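Long-range contacts in type I polyketide synthase PikAII (Streptomyces venezuelae, PDB 3QP9), which carries a C2-type ketoreductase domain of a modular polyketide synthase, a type that probably epimerises the alpha-carbon of the growing polyketide rather than reducing its keto group: residues W34-V39 against G227-R232; A94-A99 against Q140-A145; H341-V346 against R393-V398. All coordinates share one frame; numbering follows the deposited sequence.

Contact 1 (W34-V39 against G227-R232); sequences WKRLAV and GLLARR
Arg231 CB sits over the outer part of the six-membered ring of Trp34, 3.9 Å from its centroid and 19° off the normal, which makes this a CH-pi contact over one face. With CG anti to the backbone N and the chain extended to NE, the stem leaves the face across the CZ2/CH2 rim; Arg231 CD comes to 3.5 Å from Trp34 CZ2 and carries the guanidinium beyond, to the carbonyl of Ile406. On the same face of the sheet Leu229 supplies the next bump. Its CD2 methyl fits between Trp34 CB and Arg36 CG, 4.0 Å from each. On the other face the branches of Leu37 settle over Ala230 CB, 3.9 Å from Leu37 CD2, and beside Leu228 CB, 4.0 Å from Leu37 CD1. Nearby, Lys35 and Arg232 share a water that accepts from Lys35 NZ at 2.7 Å and from Arg232 NH1 at 2.9 Å, which may ease the repulsion between them; Arg232 also has Glu218 as a salt-bridge partner. Nearly straight bonds from Lys35 N to Ala230 O and from Leu37 N to Leu228 O fix the register of this antiparallel pair. Strand 29-36 lies between 227-235 and 485-488, an order consistent with the way modular ketoreductases join a structural to a catalytic subdomain.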
loop_
_atom_site.group_PDB
_atom_site.type_symbol
_atom_site.label_atom_id
_atom_site.label_comp_id
_atom_site.label_asym_id
_atom_site.label_seq_id
_atom_site.Cartn_x
_atom_site.Cartn_y
_atom_site.Cartn_z
ATOM N N TRP A 34 -14.165 -6.175 -1.881
ATOM C CA TRP A 34 -13.804 -7.571 -1.603
ATOM C C TRP A 34 -14.995 -8.430 -1.906
ATOM O O TRP A 34 -16.083 -8.279 -1.256
ATOM C CB TRP A 34 -13.391 -7.651 -0.111
ATOM C CG TRP A 34 -12.024 -7.045 0.073
ATOM C CD1 TRP A 34 -11.737 -5.752 0.351
ATOM C CD2 TRP A 34 -10.749 -7.729 -0.094
ATOM N NE1 TRP A 34 -10.326 -5.580 0.356
ATOM C CE2 TRP A 34 -9.726 -6.770 0.076
ATOM C CE3 TRP A 34 -10.393 -9.067 -0.438
ATOM C CZ2 TRP A 34 -8.339 -7.088 -0.007
ATOM C CZ3 TRP A 34 -9.033 -9.391 -0.575
ATOM C CH2 TRP A 34 -8.012 -8.395 -0.308
ATOM N N LYS A 35 -14.902 -9.232 -2.958
ATOM C CA LYS A 35 -16.065 -9.976 -3.461
ATOM C C LYS A 35 -16.142 -11.327 -2.726
ATOM O O LYS A 35 -15.232 -12.135 -2.796
ATOM C CB LYS A 35 -15.852 -10.240 -4.956
ATOM C CG LYS A 35 -16.786 -11.197 -5.593
ATOM C CD LYS A 35 -16.267 -11.567 -7.077
ATOM C CE LYS A 35 -17.464 -11.755 -8.060
ATOM N NZ LYS A 35 -17.124 -12.910 -8.979
ATOM N N ARG A 36 -17.257 -11.580 -2.051
ATOM C CA ARG A 36 -17.462 -12.910 -1.419
ATOM C C ARG A 36 -17.449 -14.051 -2.453
ATOM O O ARG A 36 -18.225 -14.010 -3.470
ATOM C CB ARG A 36 -18.818 -12.876 -0.688
ATOM C CG ARG A 36 -18.775 -11.825 0.405
ATOM C CD ARG A 36 -20.204 -11.458 0.880
ATOM N NE ARG A 36 -20.343 -11.752 2.294
ATOM C CZ ARG A 36 -19.948 -10.933 3.261
ATOM N NH1 ARG A 36 -19.377 -9.740 2.965
ATOM N NH2 ARG A 36 -20.114 -11.314 4.520
ATOM N N LEU A 37 -16.636 -15.086 -2.243
ATOM C CA LEU A 37 -16.556 -16.183 -3.213
ATOM C C LEU A 37 -17.515 -17.347 -2.822
ATOM O O LEU A 37 -17.609 -17.713 -1.627
ATOM C CB LEU A 37 -15.118 -16.708 -3.305
ATOM C CG LEU A 37 -14.055 -15.695 -3.731
ATOM C CD1 LEU A 37 -12.682 -16.364 -3.780
ATOM C CD2 LEU A 37 -14.428 -15.107 -5.147
ATOM N N ALA A 38 -18.162 -17.951 -3.832
ATOM C CA ALA A 38 -19.040 -19.121 -3.624
ATOM C C ALA A 38 -18.320 -20.286 -2.923
ATOM O O ALA A 38 -17.152 -20.557 -3.214
ATOM C CB ALA A 38 -19.584 -19.571 -4.999
ATOM N N VAL A 39 -18.973 -20.981 -1.985
ATOM C CA VAL A 39 -18.342 -22.228 -1.433
ATOM C C VAL A 39 -18.066 -23.217 -2.574
ATOM O O VAL A 39 -18.895 -23.308 -3.495
ATOM C CB VAL A 39 -19.196 -22.906 -0.329
ATOM C CG1 VAL A 39 -19.057 -22.129 0.995
ATOM C CG2 VAL A 39 -20.651 -23.048 -0.775
ATOM N N GLY A 227 -15.978 -16.822 5.059
ATOM C CA GLY A 227 -15.544 -17.608 3.924
ATOM C C GLY A 227 -14.384 -16.873 3.219
ATOM O O GLY A 227 -13.635 -16.129 3.860
ATOM N N LEU A 228 -14.236 -17.097 1.917
ATOM C CA LEU A 228 -13.195 -16.407 1.124
ATOM C C LEU A 228 -13.735 -15.164 0.414
ATOM O O LEU A 228 -14.937 -15.156 -0.062
ATOM C CB LEU A 228 -12.572 -17.374 0.133
ATOM C CG LEU A 228 -11.981 -18.672 0.635
ATOM C CD1 LEU A 228 -11.670 -19.583 -0.527
ATOM C CD2 LEU A 228 -10.709 -18.361 1.474
ATOM N N LEU A 229 -12.919 -14.110 0.399
ATOM C CA LEU A 229 -13.158 -12.861 -0.347
ATOM C C LEU A 229 -11.993 -12.509 -1.307
ATOM O O LEU A 229 -10.854 -12.715 -0.973
ATOM C CB LEU A 229 -13.370 -11.666 0.587
ATOM C CG LEU A 229 -14.609 -11.802 1.483
ATOM C CD1 LEU A 229 -14.230 -12.585 2.807
ATOM C CD2 LEU A 229 -15.361 -10.447 1.892
ATOM N N ALA A 230 -12.295 -11.968 -2.492
ATOM C CA ALA A 230 -11.287 -11.685 -3.457
ATOM C C ALA A 230 -11.311 -10.217 -3.848
ATOM O O ALA A 230 -12.381 -9.562 -3.972
ATOM C CB ALA A 230 -11.490 -12.570 -4.715
ATOM N N ARG A 231 -10.125 -9.698 -4.050
ATOM C CA ARG A 231 -9.892 -8.266 -4.287
ATOM C C ARG A 231 -10.272 -7.777 -5.689
ATOM O O ARG A 231 -9.895 -8.397 -6.749
ATOM C CB ARG A 231 -8.419 -7.954 -3.999
ATOM C CG ARG A 231 -8.080 -6.416 -3.891
ATOM C CD ARG A 231 -6.747 -6.299 -3.049
ATOM N NE ARG A 231 -6.295 -4.872 -3.028
ATOM C CZ ARG A 231 -5.599 -4.260 -3.995
ATOM N NH1 ARG A 231 -5.226 -2.967 -3.823
ATOM N NH2 ARG A 231 -5.388 -4.828 -5.175
ATOM N N ARG A 232 -10.981 -6.675 -5.722
ATOM C CA ARG A 232 -11.514 -6.134 -7.002
ATOM C C ARG A 232 -11.356 -4.624 -6.995
ATOM O O ARG A 232 -11.685 -3.996 -5.986
ATOM C CB ARG A 232 -13.073 -6.473 -7.067
ATOM C CG ARG A 232 -13.395 -7.950 -7.290
ATOM C CD ARG A 232 -12.787 -8.443 -8.678
ATOM N NE ARG A 232 -13.255 -9.825 -8.964
ATOM C CZ ARG A 232 -12.598 -10.909 -8.590
ATOM N NH1 ARG A 232 -13.045 -12.107 -8.904
ATOM N NH2 ARG A 232 -11.473 -10.771 -7.893
HETATM O O HOH W 1 -15.403 -11.595 -10.518
HETATM O O HOH W 2 -16.035 -18.823 0.627
#

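Contact 2 (A94-A99 against Q140-A145); sequences ATLGEA and QALEDA
Ala141 meets the tip of Leu96: its CB lies 4.0 Å from Leu96 CD1, and that methyl also rests against the backbone leading into the next residue, 3.6 Å from Leu142 N. The leucine therefore packs on the surface of the helix itself as well as on its side chains. Leu142 sets out away from 94-99, yet its end comes nearer; with CG anti to the carbonyl carbon (chi1 -73°), CD2 reaches 3.8 Å from Leu96 CD2, a contact of branch ends between two chains that cross obliquely. Asp144 faces elsewhere, forming a salt bridge to Arg89 and a hydrogen bond to Gln90, both on helix 89-102, so a polar clasp accompanies the apolar patch. Ala145 makes the tightest approach. Its CB rests directly on the backbone of Gly97, 3.5 Å from Gly97 N, and lies 3.7 Å from Leu96 CB; the CA atoms of Ala145 and Gly97 are 4.8 Å apart. The contact packs the end of helix 130-144 against helix 89-102, while Leu96 and Ala99 of the latter touch Leu53 on strand 51-57.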
loop_
_atom_site.group_PDB
_atom_site.type_symbol
_atom_site.label_atom_id
_atom_site.label_comp_id
_atom_site.label_asym_id
_atom_site.label_seq_id
_atom_site.Cartn_x
_atom_site.Cartn_y
_atom_site.Cartn_z
ATOM N N ALA A 94 20.856 -20.870 -0.485
ATOM C CA ALA A 94 21.562 -22.153 -0.147
ATOM C C ALA A 94 20.562 -23.018 0.589
ATOM O O ALA A 94 20.406 -24.199 0.326
ATOM C CB ALA A 94 22.712 -21.864 0.758
ATOM N N THR A 95 19.820 -22.376 1.492
ATOM C CA THR A 95 18.869 -23.079 2.322
ATOM C C THR A 95 17.780 -23.657 1.451
ATOM O O THR A 95 17.400 -24.807 1.635
ATOM C CB THR A 95 18.231 -22.112 3.374
ATOM O OG1 THR A 95 19.274 -21.654 4.226
ATOM C CG2 THR A 95 17.152 -22.792 4.198
ATOM N N LEU A 96 17.269 -22.851 0.525
ATOM C CA LEU A 96 16.273 -23.305 -0.457
ATOM C C LEU A 96 16.782 -24.414 -1.433
ATOM O O LEU A 96 16.098 -25.422 -1.624
ATOM C CB LEU A 96 15.721 -22.139 -1.247
ATOM C CG LEU A 96 14.898 -21.086 -0.484
ATOM C CD1 LEU A 96 14.948 -19.766 -1.284
ATOM C CD2 LEU A 96 13.434 -21.554 -0.157
ATOM N N GLY A 97 17.927 -24.181 -2.076
ATOM C CA GLY A 97 18.591 -25.186 -2.939
ATOM C C GLY A 97 18.787 -26.510 -2.200
ATOM O O GLY A 97 18.489 -27.603 -2.743
ATOM N N GLU A 98 19.262 -26.449 -0.957
ATOM C CA GLU A 98 19.320 -27.669 -0.127
ATOM C C GLU A 98 17.948 -28.348 0.045
ATOM O O GLU A 98 17.813 -29.582 -0.051
ATOM C CB GLU A 98 19.994 -27.359 1.224
ATOM C CG GLU A 98 19.743 -28.348 2.396
ATOM C CD GLU A 98 20.875 -28.307 3.496
ATOM O OE1 GLU A 98 20.713 -28.968 4.558
ATOM O OE2 GLU A 98 21.920 -27.623 3.301
ATOM N N ALA A 99 16.901 -27.546 0.266
ATOM C CA ALA A 99 15.582 -28.104 0.487
ATOM C C ALA A 99 15.041 -28.667 -0.800
ATOM O O ALA A 99 14.304 -29.643 -0.763
ATOM C CB ALA A 99 14.611 -27.018 1.012
ATOM N N GLN A 140 13.760 -13.042 -4.122
ATOM C CA GLN A 140 14.998 -12.977 -4.897
ATOM C C GLN A 140 15.693 -14.332 -4.847
ATOM O O GLN A 140 16.117 -14.849 -5.876
ATOM C CB GLN A 140 15.930 -11.947 -4.267
ATOM C CG GLN A 140 15.676 -10.533 -4.688
ATOM C CD GLN A 140 16.380 -9.505 -3.840
ATOM O OE1 GLN A 140 16.938 -9.777 -2.747
ATOM N NE2 GLN A 140 16.386 -8.303 -4.358
ATOM N N ALA A 141 15.776 -14.885 -3.635
ATOM C CA ALA A 141 16.505 -16.106 -3.311
ATOM C C ALA A 141 15.856 -17.366 -3.908
ATOM O O ALA A 141 16.558 -18.296 -4.312
ATOM C CB ALA A 141 16.672 -16.237 -1.849
ATOM N N LEU A 142 14.511 -17.409 -3.950
ATOM C CA LEU A 142 13.807 -18.456 -4.737
ATOM C C LEU A 142 14.334 -18.602 -6.191
ATOM O O LEU A 142 14.562 -19.710 -6.683
ATOM C CB LEU A 142 12.291 -18.162 -4.752
ATOM C CG LEU A 142 11.634 -18.473 -3.383
ATOM C CD1 LEU A 142 10.211 -17.870 -3.335
ATOM C CD2 LEU A 142 11.611 -19.976 -3.054
ATOM N N GLU A 143 14.511 -17.483 -6.877
ATOM C CA GLU A 143 15.036 -17.508 -8.233
ATOM C C GLU A 143 16.513 -17.925 -8.210
ATOM O O GLU A 143 16.906 -18.688 -9.068
ATOM C CB GLU A 143 14.857 -16.168 -8.956
ATOM C CG GLU A 143 14.974 -16.298 -10.488
ATOM C CD GLU A 143 14.761 -14.983 -11.261
ATOM O OE1 GLU A 143 14.352 -15.067 -12.453
ATOM O OE2 GLU A 143 15.007 -13.874 -10.698
ATOM N N ASP A 144 17.295 -17.492 -7.213
ATOM C CA ASP A 144 18.729 -17.906 -7.118
ATOM C C ASP A 144 18.860 -19.407 -6.894
ATOM O O ASP A 144 19.802 -20.013 -7.384
ATOM C CB ASP A 144 19.487 -17.243 -5.972
ATOM C CG ASP A 144 19.492 -15.736 -6.039
ATOM O OD1 ASP A 144 19.648 -15.129 -4.928
ATOM O OD2 ASP A 144 19.340 -15.161 -7.156
ATOM N N ALA A 145 17.959 -19.983 -6.096
ATOM C CA ALA A 145 17.921 -21.424 -5.913
ATOM C C ALA A 145 17.205 -22.267 -7.023
ATOM O O ALA A 145 17.148 -23.506 -6.929
ATOM C CB ALA A 145 17.340 -21.739 -4.547
#

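Contact 3 (H341-V346 against R393-V398); sequences HPLSAV and RPPVLV
Ala345 pairs with Val396 and Val346 with Leu397 as neighbours in parallel strands of the Rossmann-type sheet of the ketoreductase domain. The short strand axes run 4.7 Å apart and 19° from parallel. Val346 is gripped by both of its peptide groups: its N donates to Val396 O at 2.7 Å, and its O accepts from Val398 N at 2.8 Å, each bond approaching nearly end-on to the carbonyl. Before them in the ladder, Ser344 O takes two donors from different directions. Val396 N, 3.3 Å from it, sits 35° out of the carbonyl plane, whereas Arg393 NH1, at 3.2 Å, lies in that plane on a lone pair, with the oxygen at the edge of the guanidinium. The Arg393 chain, extended from CG to NE, runs alongside its own segment and ends at this carbonyl. NH2 adds only a weak bond to the same oxygen, and Ser344 OG is held instead by Gln249 N. On one side of the ladder Val346 CG1 lies 3.6 Å from Leu397 CD1, the two chains side by side and pointing the same way, and Leu343 CD1 meets Pro395 CB at 4.0 Å, roughly at a right angle; on the other, Ala345 CB lies 4.1 Å from Val396 CG1. Strand 343-348 continues the sheet to 253-256, strand 396-402 to 435-441, and Val398 packs on helix 468-481.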
loop_
_atom_site.group_PDB
_atom_site.type_symbol
_atom_site.label_atom_id
_atom_site.label_comp_id
_atom_site.label_asym_id
_atom_site.label_seq_id
_atom_site.Cartn_x
_atom_site.Cartn_y
_atom_site.Cartn_z
ATOM N N HIS A 341 -6.074 29.166 16.462
ATOM C CA HIS A 341 -6.392 28.499 15.211
ATOM C C HIS A 341 -5.985 26.981 15.217
ATOM O O HIS A 341 -5.018 26.596 14.562
ATOM C CB HIS A 341 -5.800 29.310 14.022
ATOM C CG HIS A 341 -6.176 30.784 14.104
ATOM N ND1 HIS A 341 -7.472 31.204 13.928
ATOM C CD2 HIS A 341 -5.486 31.874 14.545
ATOM C CE1 HIS A 341 -7.549 32.517 14.162
ATOM N NE2 HIS A 341 -6.353 32.957 14.520
ATOM N N PRO A 342 -6.727 26.159 15.950
ATOM C CA PRO A 342 -6.118 24.793 16.102
ATOM C C PRO A 342 -6.054 24.024 14.787
ATOM O O PRO A 342 -6.789 24.328 13.841
ATOM C CB PRO A 342 -7.057 24.064 17.077
ATOM C CG PRO A 342 -8.014 25.093 17.569
ATOM C CD PRO A 342 -7.953 26.340 16.756
ATOM N N LEU A 343 -5.211 23.003 14.766
ATOM C CA LEU A 343 -5.134 22.131 13.618
ATOM C C LEU A 343 -6.543 21.559 13.166
ATOM O O LEU A 343 -7.235 20.920 13.937
ATOM C CB LEU A 343 -4.122 21.025 13.965
ATOM C CG LEU A 343 -3.170 20.407 12.970
ATOM C CD1 LEU A 343 -3.233 18.870 13.062
ATOM C CD2 LEU A 343 -3.407 20.892 11.601
ATOM N N SER A 344 -6.926 21.832 11.917
ATOM C CA SER A 344 -8.203 21.447 11.310
ATOM C C SER A 344 -7.987 20.282 10.297
ATOM O O SER A 344 -8.840 19.400 10.155
ATOM C CB SER A 344 -8.784 22.645 10.554
ATOM O OG SER A 344 -9.997 22.332 10.004
ATOM N N ALA A 345 -6.888 20.307 9.550
ATOM C CA ALA A 345 -6.667 19.290 8.557
ATOM C C ALA A 345 -5.215 19.233 8.179
ATOM O O ALA A 345 -4.512 20.239 8.222
ATOM C CB ALA A 345 -7.577 19.494 7.279
ATOM N N VAL A 346 -4.772 18.058 7.780
ATOM C CA VAL A 346 -3.409 17.869 7.302
ATOM C C VAL A 346 -3.417 17.257 5.870
ATOM O O VAL A 346 -4.134 16.234 5.650
ATOM C CB VAL A 346 -2.621 16.917 8.289
ATOM C CG1 VAL A 346 -1.232 16.613 7.728
ATOM C CG2 VAL A 346 -2.440 17.545 9.552
ATOM N N ARG A 393 -12.348 18.465 18.320
ATOM C CA ARG A 393 -12.671 17.912 16.981
ATOM C C ARG A 393 -11.477 17.175 16.364
ATOM O O ARG A 393 -10.393 17.726 16.365
ATOM C CB ARG A 393 -13.152 19.025 16.022
ATOM C CG ARG A 393 -13.140 18.607 14.550
ATOM C CD ARG A 393 -13.820 19.635 13.592
ATOM N NE ARG A 393 -13.540 19.426 12.137
ATOM C CZ ARG A 393 -12.320 19.352 11.545
ATOM N NH1 ARG A 393 -11.206 19.448 12.266
ATOM N NH2 ARG A 393 -12.221 19.209 10.204
ATOM N N PRO A 394 -11.680 15.935 15.820
ATOM C CA PRO A 394 -10.523 15.299 15.150
ATOM C C PRO A 394 -10.088 16.074 13.910
ATOM O O PRO A 394 -10.894 16.352 13.024
ATOM C CB PRO A 394 -11.026 13.897 14.754
ATOM C CG PRO A 394 -12.490 13.812 15.134
ATOM C CD PRO A 394 -12.942 15.200 15.573
ATOM N N PRO A 395 -8.818 16.409 13.822
ATOM C CA PRO A 395 -8.353 16.921 12.547
ATOM C C PRO A 395 -8.486 15.793 11.490
ATOM O O PRO A 395 -8.460 14.615 11.852
ATOM C CB PRO A 395 -6.893 17.245 12.813
ATOM C CG PRO A 395 -6.725 17.079 14.366
ATOM C CD PRO A 395 -7.721 15.999 14.686
ATOM N N VAL A 396 -8.670 16.146 10.215
ATOM C CA VAL A 396 -8.599 15.213 9.111
ATOM C C VAL A 396 -7.118 15.044 8.635
ATOM O O VAL A 396 -6.415 16.046 8.336
ATOM C CB VAL A 396 -9.486 15.808 7.946
ATOM C CG1 VAL A 396 -8.873 15.647 6.542
ATOM C CG2 VAL A 396 -10.986 15.433 8.095
ATOM N N LEU A 397 -6.672 13.810 8.490
ATOM C CA LEU A 397 -5.357 13.522 8.012
ATOM C C LEU A 397 -5.493 12.834 6.649
ATOM O O LEU A 397 -6.067 11.699 6.559
ATOM C CB LEU A 397 -4.622 12.625 8.999
ATOM C CG LEU A 397 -3.234 12.106 8.508
ATOM C CD1 LEU A 397 -2.108 13.198 8.295
ATOM C CD2 LEU A 397 -2.715 11.124 9.523
ATOM N N VAL A 398 -5.048 13.535 5.606
ATOM C CA VAL A 398 -5.185 13.130 4.291
ATOM C C VAL A 398 -3.831 12.735 3.771
ATOM O O VAL A 398 -2.902 13.552 3.671
ATOM C CB VAL A 398 -5.775 14.274 3.387
ATOM C CG1 VAL A 398 -5.988 13.763 1.967
ATOM C CG2 VAL A 398 -7.043 14.783 4.021
#

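How the contacts relate
No two contacts share an element: contact 1 pairs strands 29-36 and 227-235 antiparallel, contact 3 strands 343-348 and 396-402 in parallel, and contact 2 packs helices 89-102 and 130-144. Contacts 1 and 3 are partly buried, with two exposed touching residues in contact 1 and one, Arg393, in contact 3. Contact 2 has none; between its segments it has only apolar packing, and the polar ties of Asp144 go to the earlier part of helix 89-102. Contact 1 has two basic side chains bridged by water, contact 3 an arginine bound to a main-chain carbonyl. Contacts 2 and 3 lie on opposite sides of the chain's centre, their own centres about 49 Å apart.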